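Local structure of endo-beta-N-acetylglucosaminidase F1 (Bacteroides thetaiotaomicron VPI-5482, 6TCV) at residues V217-N220 / P221-Y225. The protein is an endo-beta-N-acetylglucosaminidase of a gut bacterium that processes high-mannose N-glycans, probably cleaving within their N-acetylglucosamine core. The protein carries 2 engineered substitutions. Residues are numbered along the deposited sequence; the frame is centred on the assembly and turned at random.
Sequences VQCN and PNVQY. With MAN (alpha-D-mannopyranose), chain B; MAN (alpha-D-mannopyranose), chain C.
The N-cap of helix 221-228, where N220 meets N222, V223 and Q224 at the turn that follows the strand through V217, illustrates how one asparagine can serve both a helix end and a sugar. Its OD1 accepts from V223 N at 3.0 Å, in a nearly straight bond whose donor stands above the carbonyl plane of the amide, and more weakly from N222 N at 2.8 Å. What brings the amide back over these first-turn N-H groups is chi1 of 73°, with CG between the backbone N and the carbonyl carbon. The backbone O of N220 takes Q224 N at 2.9 Å, opening the helical bonding pattern. Next to the cap, C219 SG lies against V223 CG1 at 3.8 Å, while the bent chain of Q224 brings OE1 into van der Waals contact with C219 CB at 3.4 Å; its NE2 is hydrogen-bonded to D228. At the other end of the amide, N220 ND2 donates to O3 of the chain C mannose at 3.0 Å, and N177 accepts weakly from the same nitrogen. Shortening N220 to an alanine is likely to leave V223 N without its capping acceptor and deprive mannose O3 of this hydrogen bond. With OD1 engaged by the helix end, rotation of the amide is probably restrained, which would keep ND2 turned toward the mannose.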
ATOM      1  N   VAL A 217     -17.566  -2.158  -6.607  1.00 13.78           N
ATOM      2  CA  VAL A 217     -17.111  -1.025  -5.811  1.00 13.43           C
ATOM      3  C   VAL A 217     -18.217   0.014  -5.888  1.00 14.96           C
ATOM      4  O   VAL A 217     -18.639   0.434  -6.983  1.00 15.95           O
ATOM      5  CB  VAL A 217     -15.808  -0.473  -6.391  1.00 14.49           C
ATOM      6  CG1 VAL A 217     -15.352   0.785  -5.663  1.00 15.86           C
ATOM      7  CG2 VAL A 217     -14.731  -1.519  -6.354  1.00 14.29           C
ATOM      8  N   GLN A 218     -18.684   0.451  -4.729  1.00 14.53           N
ATOM      9  CA  GLN A 218     -19.719   1.454  -4.624  1.00 13.39           C
ATOM     10  C   GLN A 218     -19.141   2.610  -3.834  1.00 15.53           C
ATOM     11  O   GLN A 218     -18.759   2.446  -2.664  1.00 15.60           O
ATOM     12  CB  GLN A 218     -20.949   0.850  -3.925  1.00 16.90           C
ATOM     13  CG  GLN A 218     -22.096   1.867  -3.755  1.00 18.72           C
ATOM     14  CD  GLN A 218     -23.331   1.294  -3.062  1.00 23.38           C
ATOM     15  OE1 GLN A 218     -23.981   0.405  -3.608  1.00 27.71           O
ATOM     16  NE2 GLN A 218     -23.678   1.828  -1.910  1.00 25.06           N
ATOM     17  N   CYS A 219     -19.167   3.794  -4.424  1.00 14.81           N
ATOM     18  CA  CYS A 219     -18.547   4.977  -3.833  1.00 14.02           C
ATOM     19  C   CYS A 219     -19.660   5.908  -3.402  1.00 15.95           C
ATOM     20  O   CYS A 219     -20.512   6.316  -4.204  1.00 16.86           O
ATOM     21  CB  CYS A 219     -17.676   5.680  -4.882  1.00 15.01           C
ATOM     22  SG  CYS A 219     -16.199   4.713  -5.302  1.00 16.09           S
ATOM     23  N   ASN A 220     -19.658   6.268  -2.128  1.00 14.35           N
ATOM     24  CA  ASN A 220     -20.587   7.256  -1.609  1.00 15.49           C
ATOM     25  C   ASN A 220     -20.254   8.619  -2.194  1.00 14.86           C
ATOM     26  O   ASN A 220     -19.219   8.805  -2.852  1.00 15.03           O
ATOM     27  CB  ASN A 220     -20.658   7.222  -0.079  1.00 15.06           C
ATOM     28  CG  ASN A 220     -19.435   7.787   0.578  1.00 15.80           C
ATOM     29  OD1 ASN A 220     -18.949   8.869   0.213  1.00 15.13           O
ATOM     30  ND2 ASN A 220     -19.006   7.154   1.668  1.00 15.70           N
ATOM     31  N   PRO A 221     -21.121   9.601  -2.013  1.00 15.97           N
ATOM     32  CA  PRO A 221     -20.864  10.879  -2.706  1.00 15.86           C
ATOM     33  C   PRO A 221     -19.581  11.571  -2.309  1.00 16.82           C
ATOM     34  O   PRO A 221     -18.973  12.280  -3.129  1.00 17.16           O
ATOM     35  CB  PRO A 221     -22.089  11.739  -2.370  1.00 17.49           C
ATOM     36  CG  PRO A 221     -23.179  10.737  -2.088  1.00 18.60           C
ATOM     37  CD  PRO A 221     -22.462   9.588  -1.392  1.00 16.48           C
ATOM     38  N   ASN A 222     -19.084  11.374  -1.093  1.00 15.85           N
ATOM     39  CA  ASN A 222     -17.836  11.980  -0.687  1.00 16.04           C
ATOM     40  C   ASN A 222     -16.642  11.306  -1.338  1.00 15.61           C
ATOM     41  O   ASN A 222     -15.696  11.983  -1.802  1.00 15.91           O
ATOM     42  CB  ASN A 222     -17.750  11.908   0.819  1.00 15.57           C
ATOM     43  CG  ASN A 222     -18.878  12.631   1.497  1.00 16.30           C
ATOM     44  OD1 ASN A 222     -19.194  13.786   1.190  1.00 17.08           O
ATOM     45  ND2 ASN A 222     -19.594  11.908   2.344  1.00 16.48           N
ATOM     46  N   VAL A 223     -16.627   9.971  -1.357  1.00 14.56           N
ATOM     47  CA  VAL A 223     -15.584   9.243  -2.058  1.00 14.29           C
ATOM     48  C   VAL A 223     -15.600   9.597  -3.545  1.00 14.39           C
ATOM     49  O   VAL A 223     -14.551   9.874  -4.151  1.00 15.23           O
ATOM     50  CB  VAL A 223     -15.730   7.726  -1.806  1.00 14.66           C
ATOM     51  CG1 VAL A 223     -14.754   6.939  -2.622  1.00 15.61           C
ATOM     52  CG2 VAL A 223     -15.536   7.407  -0.353  1.00 15.62           C
ATOM     53  N   GLN A 224     -16.775   9.581  -4.140  1.00 15.32           N
ATOM     54  CA  GLN A 224     -16.881   9.852  -5.567  1.00 16.64           C
ATOM     55  C   GLN A 224     -16.387  11.252  -5.885  1.00 16.23           C
ATOM     56  O   GLN A 224     -15.726  11.462  -6.908  1.00 16.24           O
ATOM     57  CB  GLN A 224     -18.307   9.629  -6.035  1.00 18.10           C
ATOM     58  CG  GLN A 224     -18.435   9.647  -7.591  1.00 20.89           C
ATOM     59  CD  GLN A 224     -17.691   8.457  -8.180  1.00 23.77           C
ATOM     60  OE1 GLN A 224     -17.954   7.318  -7.817  1.00 27.78           O
ATOM     61  NE2 GLN A 224     -16.798   8.702  -9.140  1.00 25.61           N
ATOM     62  N   TYR A 225     -16.680  12.233  -5.017  1.00 16.53           N
ATOM     63  CA  TYR A 225     -16.228  13.598  -5.257  1.00 16.40           C
ATOM     64  C   TYR A 225     -14.697  13.651  -5.275  1.00 16.51           C
ATOM     65  O   TYR A 225     -14.100  14.323  -6.120  1.00 16.37           O
ATOM     66  CB  TYR A 225     -16.741  14.523  -4.149  1.00 18.87           C
ATOM     67  CG  TYR A 225     -16.459  15.967  -4.466  1.00 18.67           C
ATOM     68  CD1 TYR A 225     -15.275  16.557  -4.080  1.00 17.98           C
ATOM     69  CD2 TYR A 225     -17.411  16.749  -5.116  1.00 20.22           C
ATOM     70  CE1 TYR A 225     -15.026  17.852  -4.363  1.00 18.98           C
ATOM     71  CE2 TYR A 225     -17.161  18.075  -5.366  1.00 20.51           C
ATOM     72  CZ  TYR A 225     -15.973  18.603  -5.001  1.00 20.05           C
ATOM     73  OH  TYR A 225     -15.731  19.943  -5.296  1.00 24.23           O
TER
HETATM   74  C1  MAN B   9     -21.835   7.033   3.740  1.00 16.80           C
HETATM   75  C2  MAN B   9     -21.680   8.520   3.448  1.00 16.76           C
HETATM   76  C3  MAN B   9     -21.951   9.344   4.703  1.00 18.31           C
HETATM   77  C4  MAN B   9     -23.306   8.976   5.287  1.00 18.51           C
HETATM   78  C5  MAN B   9     -23.306   7.478   5.566  1.00 18.51           C
HETATM   79  C6  MAN B   9     -24.628   6.980   6.084  1.00 20.96           C
HETATM   80  O2  MAN B   9     -22.576   8.869   2.382  1.00 18.66           O
HETATM   81  O3  MAN B   9     -21.864  10.717   4.367  1.00 19.61           O
HETATM   82  O4  MAN B   9     -23.528   9.664   6.517  1.00 20.10           O
HETATM   83  O5  MAN B   9     -23.086   6.778   4.336  1.00 17.87           O
HETATM   84  O6  MAN B   9     -24.511   5.595   6.478  1.00 23.11           O
HETATM   85  C1  MAN C   8     -20.438   5.063   6.372  1.00 13.80           C
HETATM   86  C2  MAN C   8     -20.806   5.206   4.901  1.00 13.25           C
HETATM   87  C3  MAN C   8     -19.853   4.358   4.077  1.00 13.34           C
HETATM   88  C4  MAN C   8     -18.397   4.696   4.373  1.00 12.42           C
HETATM   89  C5  MAN C   8     -18.113   4.640   5.872  1.00 12.74           C
HETATM   90  C6  MAN C   8     -16.760   5.216   6.238  1.00 12.87           C
HETATM   91  O2  MAN C   8     -20.753   6.610   4.566  1.00 14.08           O
HETATM   92  O3  MAN C   8     -20.092   4.598   2.690  1.00 14.03           O
HETATM   93  O4  MAN C   8     -17.545   3.723   3.772  1.00 13.16           O
HETATM   94  O5  MAN C   8     -19.091   5.442   6.577  1.00 13.73           O
HETATM   95  O6  MAN C   8     -16.587   5.193   7.669  1.00 13.41           O